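Local coordinates for protein aldo-keto reductase AKR2E4 (Bombyx mori, PDB 3WCZ) that reduces 3-dehydroecdysone with NADPH as cosubstrate and may thereby help to regulate molting in the silkworm, at residues A[179-184]-A[201-206]. Sequence-based numbering, arbitrary orientation.
Sequences NQIEVN and IAVMAY. With NAP (NADP nicotinamide-adenine-dinucleotide phosphate), chain B.
The phenol ring of Tyr206 lies between Glu182 and the nicotinamide of NADP. Over the centre of one face sits the backbone N of Glu182, 3.4 Å above the plane, with the Ile181 carbonyl carbon nearer the rim; on the opposite face NAP C4N lies 3.1 Å above the centre, and Gln180 CG meets the ring edge in its plane. Nicotinamide and phenol are nearly parallel, about 10° apart, the offset stack familiar in aldo-keto reductases. The Glu182 and Tyr206 side chains cross at about a right angle, carboxylate and ring planes 41° apart, with Glu182 CB 3.3 Å from Tyr206 CE1. Tyr206 CG stands between backbone N and carbonyl carbon (chi1 75°), the crowded position, which starts the ring on its course toward the cofactor. Its hydroxyl is held by Asn159, an NADP-binding residue, and a water that accepts from Glu182 N lies 3.3 Å from Tyr206 OH. The Glu182 carboxylate receives Asn184 ND2, also bonded to Ser207 O, on the anti side of OE2 at 3.0 Å, and is further bonded by the backbone N of Val294 and Ile295. Beside the nicotinamide, Gln180 extends obliquely across Met204, its OE1 2.9 Å from NAP O7N; its NE2 bonds Asp53 and donates a weak hydrogen bond to Met204 SD. Parallel pairing joins the strands: Ile181 N to Met204 O and Tyr206 N to Ile181 O both measure 2.9 Å. On the other sheet face, Ile181 CG1 packs against Val203 CG1 at 3.7 Å, next to helix 190-198, which connects the strands in a beta-alpha-beta crossover of the TIM barrel. An alanine in place of Tyr206 would probably open a gap against C4N and leave Asn159 ND2 without its phenol partner. A ring held by Asn159 and backed by backbone is consistent with fixing the nicotinamide, keeping C4N, which carries the transferred hydride in NADPH, in place.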
ATOM      1  N   ASN A 179      -1.399   7.372  -5.184  1.00  7.31           N
ATOM      2  CA  ASN A 179      -2.605   7.220  -4.389  1.00  7.40           C
ATOM      3  C   ASN A 179      -2.696   5.746  -4.040  1.00  7.46           C
ATOM      4  O   ASN A 179      -2.803   4.901  -4.951  1.00  7.77           O
ATOM      5  CB  ASN A 179      -3.850   7.738  -5.139  1.00  8.51           C
ATOM      6  CG  ASN A 179      -5.119   7.761  -4.274  1.00  7.21           C
ATOM      7  OD1 ASN A 179      -5.055   7.757  -3.049  1.00  7.50           O
ATOM      8  ND2 ASN A 179      -6.270   7.882  -4.930  1.00  8.42           N
ATOM      9  N   GLN A 180      -2.636   5.433  -2.742  1.00  6.33           N
ATOM     10  CA  GLN A 180      -2.730   4.052  -2.295  1.00  6.77           C
ATOM     11  C   GLN A 180      -4.170   3.746  -1.901  1.00  7.09           C
ATOM     12  O   GLN A 180      -4.721   4.360  -0.973  1.00  6.86           O
ATOM     13  CB  GLN A 180      -1.761   3.797  -1.128  1.00  6.42           C
ATOM     14  CG  GLN A 180      -1.881   2.393  -0.546  1.00  7.12           C
ATOM     15  CD  GLN A 180      -0.911   1.989   0.550  1.00  7.64           C
ATOM     16  OE1 GLN A 180      -1.340   1.376   1.544  1.00  7.91           O
ATOM     17  NE2 GLN A 180       0.364   2.293   0.404  1.00  7.21           N
ATOM     18  N   ILE A 181      -4.789   2.837  -2.645  1.00  7.09           N
ATOM     19  CA  ILE A 181      -6.219   2.560  -2.499  1.00  7.94           C
ATOM     20  C   ILE A 181      -6.456   1.047  -2.583  1.00  8.27           C
ATOM     21  O   ILE A 181      -5.576   0.277  -3.009  1.00  7.75           O
ATOM     22  CB  ILE A 181      -7.055   3.308  -3.578  1.00  7.74           C
ATOM     23  CG1 ILE A 181      -6.563   2.956  -4.968  1.00  8.40           C
ATOM     24  CG2 ILE A 181      -6.975   4.802  -3.320  1.00  9.44           C
ATOM     25  CD1 ILE A 181      -7.464   3.481  -6.108  1.00 12.30           C
ATOM     26  N   GLU A 182      -7.642   0.620  -2.174  1.00  7.88           N
ATOM     27  CA  GLU A 182      -7.992  -0.794  -2.204  1.00  8.19           C
ATOM     28  C   GLU A 182      -8.296  -1.260  -3.611  1.00  7.10           C
ATOM     29  O   GLU A 182      -9.210  -0.732  -4.235  1.00  9.02           O
ATOM     30  CB  GLU A 182      -9.209  -1.048  -1.315  1.00  9.22           C
ATOM     31  CG  GLU A 182      -9.510  -2.511  -1.235  1.00  8.78           C
ATOM     32  CD  GLU A 182     -10.680  -2.871  -0.361  1.00  8.58           C
ATOM     33  OE1 GLU A 182     -10.992  -2.170   0.613  1.00 10.81           O
ATOM     34  OE2 GLU A 182     -11.278  -3.930  -0.622  1.00  9.91           O
ATOM     35  N   VAL A 183      -7.558  -2.253  -4.105  1.00  7.66           N
ATOM     36  CA  VAL A 183      -7.848  -2.833  -5.409  1.00  7.28           C
ATOM     37  C   VAL A 183      -7.703  -4.339  -5.342  1.00  7.67           C
ATOM     38  O   VAL A 183      -6.648  -4.866  -4.950  1.00  8.12           O
ATOM     39  CB  VAL A 183      -6.982  -2.263  -6.568  1.00  7.84           C
ATOM     40  CG1 VAL A 183      -7.593  -2.663  -7.897  1.00  8.27           C
ATOM     41  CG2 VAL A 183      -6.850  -0.754  -6.467  1.00  8.83           C
ATOM     42  N   ASN A 184      -8.779  -5.028  -5.730  1.00  7.59           N
ATOM     43  CA  ASN A 184      -8.844  -6.484  -5.705  1.00  7.20           C
ATOM     44  C   ASN A 184     -10.084  -6.870  -6.531  1.00  7.53           C
ATOM     45  O   ASN A 184     -10.778  -5.992  -7.045  1.00  8.02           O
ATOM     46  CB  ASN A 184      -8.886  -7.002  -4.257  1.00  8.82           C
ATOM     47  CG  ASN A 184      -9.981  -6.352  -3.450  1.00  9.34           C
ATOM     48  OD1 ASN A 184     -11.142  -6.312  -3.892  1.00  9.53           O
ATOM     49  ND2 ASN A 184      -9.628  -5.786  -2.300  1.00  8.13           N
ATOM     50  N   ILE A 201      -0.388   9.939 -11.665  1.00  8.72           N
ATOM     51  CA  ILE A 201      -0.334   9.497 -10.288  1.00  8.84           C
ATOM     52  C   ILE A 201      -0.453   7.972 -10.288  1.00  6.72           C
ATOM     53  O   ILE A 201      -1.478   7.427 -10.702  1.00  9.73           O
ATOM     54  CB  ILE A 201      -1.476  10.147  -9.487  1.00  8.31           C
ATOM     55  CG1 ILE A 201      -1.368  11.674  -9.499  1.00  8.52           C
ATOM     56  CG2 ILE A 201      -1.511   9.605  -8.048  1.00  9.82           C
ATOM     57  CD1 ILE A 201      -2.596  12.370  -8.939  1.00  9.39           C
ATOM     58  N   ALA A 202       0.608   7.302  -9.857  1.00  7.83           N
ATOM     59  CA  ALA A 202       0.599   5.847  -9.801  1.00  7.55           C
ATOM     60  C   ALA A 202      -0.273   5.366  -8.641  1.00  7.25           C
ATOM     61  O   ALA A 202      -0.532   6.101  -7.683  1.00  8.29           O
ATOM     62  CB  ALA A 202       2.019   5.295  -9.677  1.00  9.44           C
ATOM     63  N   VAL A 203      -0.731   4.123  -8.732  1.00  7.14           N
ATOM     64  CA  VAL A 203      -1.606   3.543  -7.730  1.00  7.66           C
ATOM     65  C   VAL A 203      -0.950   2.357  -7.051  1.00  7.33           C
ATOM     66  O   VAL A 203      -0.510   1.422  -7.721  1.00  8.29           O
ATOM     67  CB  VAL A 203      -2.940   3.151  -8.350  1.00  8.31           C
ATOM     68  CG1 VAL A 203      -3.790   2.395  -7.335  1.00  9.23           C
ATOM     69  CG2 VAL A 203      -3.625   4.412  -8.880  1.00 12.57           C
ATOM     70  N   MET A 204      -0.918   2.397  -5.718  1.00  6.87           N
ATOM     71  CA  MET A 204      -0.590   1.229  -4.909  1.00  6.88           C
ATOM     72  C   MET A 204      -1.911   0.578  -4.522  1.00  7.43           C
ATOM     73  O   MET A 204      -2.845   1.274  -4.127  1.00  8.58           O
ATOM     74  CB  MET A 204       0.216   1.602  -3.656  1.00  7.15           C
ATOM     75  CG  MET A 204       1.635   2.049  -3.942  1.00  7.78           C
ATOM     76  SD  MET A 204       2.548   2.581  -2.459  1.00  8.39           S
ATOM     77  CE  MET A 204       2.875   0.987  -1.680  1.00  9.44           C
ATOM     78  N   ALA A 205      -1.994  -0.746  -4.703  1.00  7.51           N
ATOM     79  CA  ALA A 205      -3.195  -1.532  -4.439  1.00  7.47           C
ATOM     80  C   ALA A 205      -3.081  -2.286  -3.130  1.00  8.03           C
ATOM     81  O   ALA A 205      -2.325  -3.282  -3.007  1.00  7.51           O
ATOM     82  CB  ALA A 205      -3.415  -2.531  -5.598  1.00  8.20           C
ATOM     83  N   TYR A 206      -3.813  -1.808  -2.127  1.00  6.47           N
ATOM     84  CA  TYR A 206      -3.871  -2.488  -0.846  1.00  7.58           C
ATOM     85  C   TYR A 206      -4.974  -3.550  -0.799  1.00  6.50           C
ATOM     86  O   TYR A 206      -5.848  -3.587  -1.648  1.00  7.85           O
ATOM     87  CB  TYR A 206      -3.929  -1.485   0.301  1.00  8.82           C
ATOM     88  CG  TYR A 206      -5.193  -0.737   0.611  1.00  7.71           C
ATOM     89  CD1 TYR A 206      -6.330  -1.371   1.099  1.00  7.96           C
ATOM     90  CD2 TYR A 206      -5.201   0.646   0.545  1.00  7.25           C
ATOM     91  CE1 TYR A 206      -7.449  -0.644   1.491  1.00  7.22           C
ATOM     92  CE2 TYR A 206      -6.316   1.373   0.919  1.00  8.51           C
ATOM     93  CZ  TYR A 206      -7.417   0.724   1.419  1.00  7.64           C
ATOM     94  OH  TYR A 206      -8.524   1.403   1.834  1.00  9.67           O
TER
HETATM   95  PA  NAP B 401      -3.715  -8.914   1.955  1.00  7.92           P
HETATM   96  O1A NAP B 401      -2.318  -8.798   1.508  1.00  9.16           O
HETATM   97  O2A NAP B 401      -4.846  -8.478   1.159  1.00  8.11           O
HETATM   98  O5B NAP B 401      -4.061 -10.327   2.522  1.00  8.86           O
HETATM   99  C5B NAP B 401      -3.236 -10.957   3.453  1.00  9.54           C
HETATM  100  C4B NAP B 401      -3.673 -12.369   3.815  1.00  8.79           C
HETATM  101  O4B NAP B 401      -3.437 -13.245   2.696  1.00 10.31           O
HETATM  102  C3B NAP B 401      -3.020 -12.980   4.995  1.00 10.82           C
HETATM  103  O3B NAP B 401      -4.001 -13.734   5.666  1.00 11.36           O
HETATM  104  C2B NAP B 401      -1.990 -13.816   4.404  1.00  9.96           C
HETATM  105  O2B NAP B 401      -1.577 -14.896   5.217  1.00 10.80           O
HETATM  106  C1B NAP B 401      -2.625 -14.309   3.131  1.00 11.14           C
HETATM  107  N9A NAP B 401      -1.737 -14.612   2.029  1.00 10.79           N
HETATM  108  C8A NAP B 401      -0.661 -13.884   1.663  1.00  9.16           C
HETATM  109  N7A NAP B 401      -0.125 -14.345   0.552  1.00 10.16           N
HETATM  110  C5A NAP B 401      -0.864 -15.431   0.162  1.00 11.09           C
HETATM  111  C6A NAP B 401      -0.780 -16.317  -0.917  1.00 11.83           C
HETATM  112  N6A NAP B 401       0.215 -16.268  -1.898  1.00 13.84           N
HETATM  113  N1A NAP B 401      -1.709 -17.287  -0.972  1.00 15.35           N
HETATM  114  C2A NAP B 401      -2.669 -17.378  -0.053  1.00 13.05           C
HETATM  115  N3A NAP B 401      -2.790 -16.539   0.990  1.00 13.04           N
HETATM  116  C4A NAP B 401      -1.885 -15.553   1.086  1.00 11.35           C
HETATM  117  O3  NAP B 401      -3.777  -8.131   3.372  1.00  9.84           O
HETATM  118  PN  NAP B 401      -4.014  -6.658   3.929  1.00  8.29           P
HETATM  119  O1N NAP B 401      -3.172  -6.577   5.150  1.00  9.32           O
HETATM  120  O2N NAP B 401      -5.482  -6.441   4.040  1.00  9.53           O
HETATM  121  O5D NAP B 401      -3.487  -5.647   2.821  1.00  7.70           O
HETATM  122  C5D NAP B 401      -2.153  -5.639   2.437  1.00  8.81           C
HETATM  123  C4D NAP B 401      -1.337  -4.424   2.900  1.00  7.95           C
HETATM  124  O4D NAP B 401      -1.829  -3.226   2.329  1.00  8.14           O
HETATM  125  C3D NAP B 401      -1.388  -4.155   4.369  1.00  6.71           C
HETATM  126  O3D NAP B 401      -0.656  -5.098   5.125  1.00  7.48           O
HETATM  127  C2D NAP B 401      -0.908  -2.792   4.433  1.00  8.19           C
HETATM  128  O2D NAP B 401       0.475  -2.738   4.224  1.00  7.76           O
HETATM  129  C1D NAP B 401      -1.660  -2.166   3.278  1.00  8.41           C
HETATM  130  N1N NAP B 401      -2.971  -1.561   3.539  1.00  8.48           N
HETATM  131  C2N NAP B 401      -3.111  -0.223   3.526  1.00  7.55           C
HETATM  132  C3N NAP B 401      -4.341   0.342   3.753  1.00  9.28           C
HETATM  133  C7N NAP B 401      -4.420   1.819   3.672  1.00  9.39           C
HETATM  134  O7N NAP B 401      -3.585   2.507   3.036  1.00 10.19           O
HETATM  135  N7N NAP B 401      -5.526   2.385   4.199  1.00  5.79           N
HETATM  136  C4N NAP B 401      -5.459  -0.449   4.075  1.00  9.17           C
HETATM  137  C5N NAP B 401      -5.312  -1.843   4.071  1.00  9.24           C
HETATM  138  C6N NAP B 401      -4.048  -2.350   3.795  1.00  9.66           C
HETATM  139  P2B NAP B 401      -0.044 -15.142   5.613  1.00 11.61           P
HETATM  140  O1X NAP B 401      -0.115 -16.358   6.557  1.00 13.70           O
HETATM  141  O2X NAP B 401       0.690 -15.482   4.390  1.00 11.72           O
HETATM  142  O3X NAP B 401       0.446 -13.893   6.301  1.00 12.36           O
HETATM  143  O   HOH W   1      -9.632   2.514  -1.027  1.00 11.32           O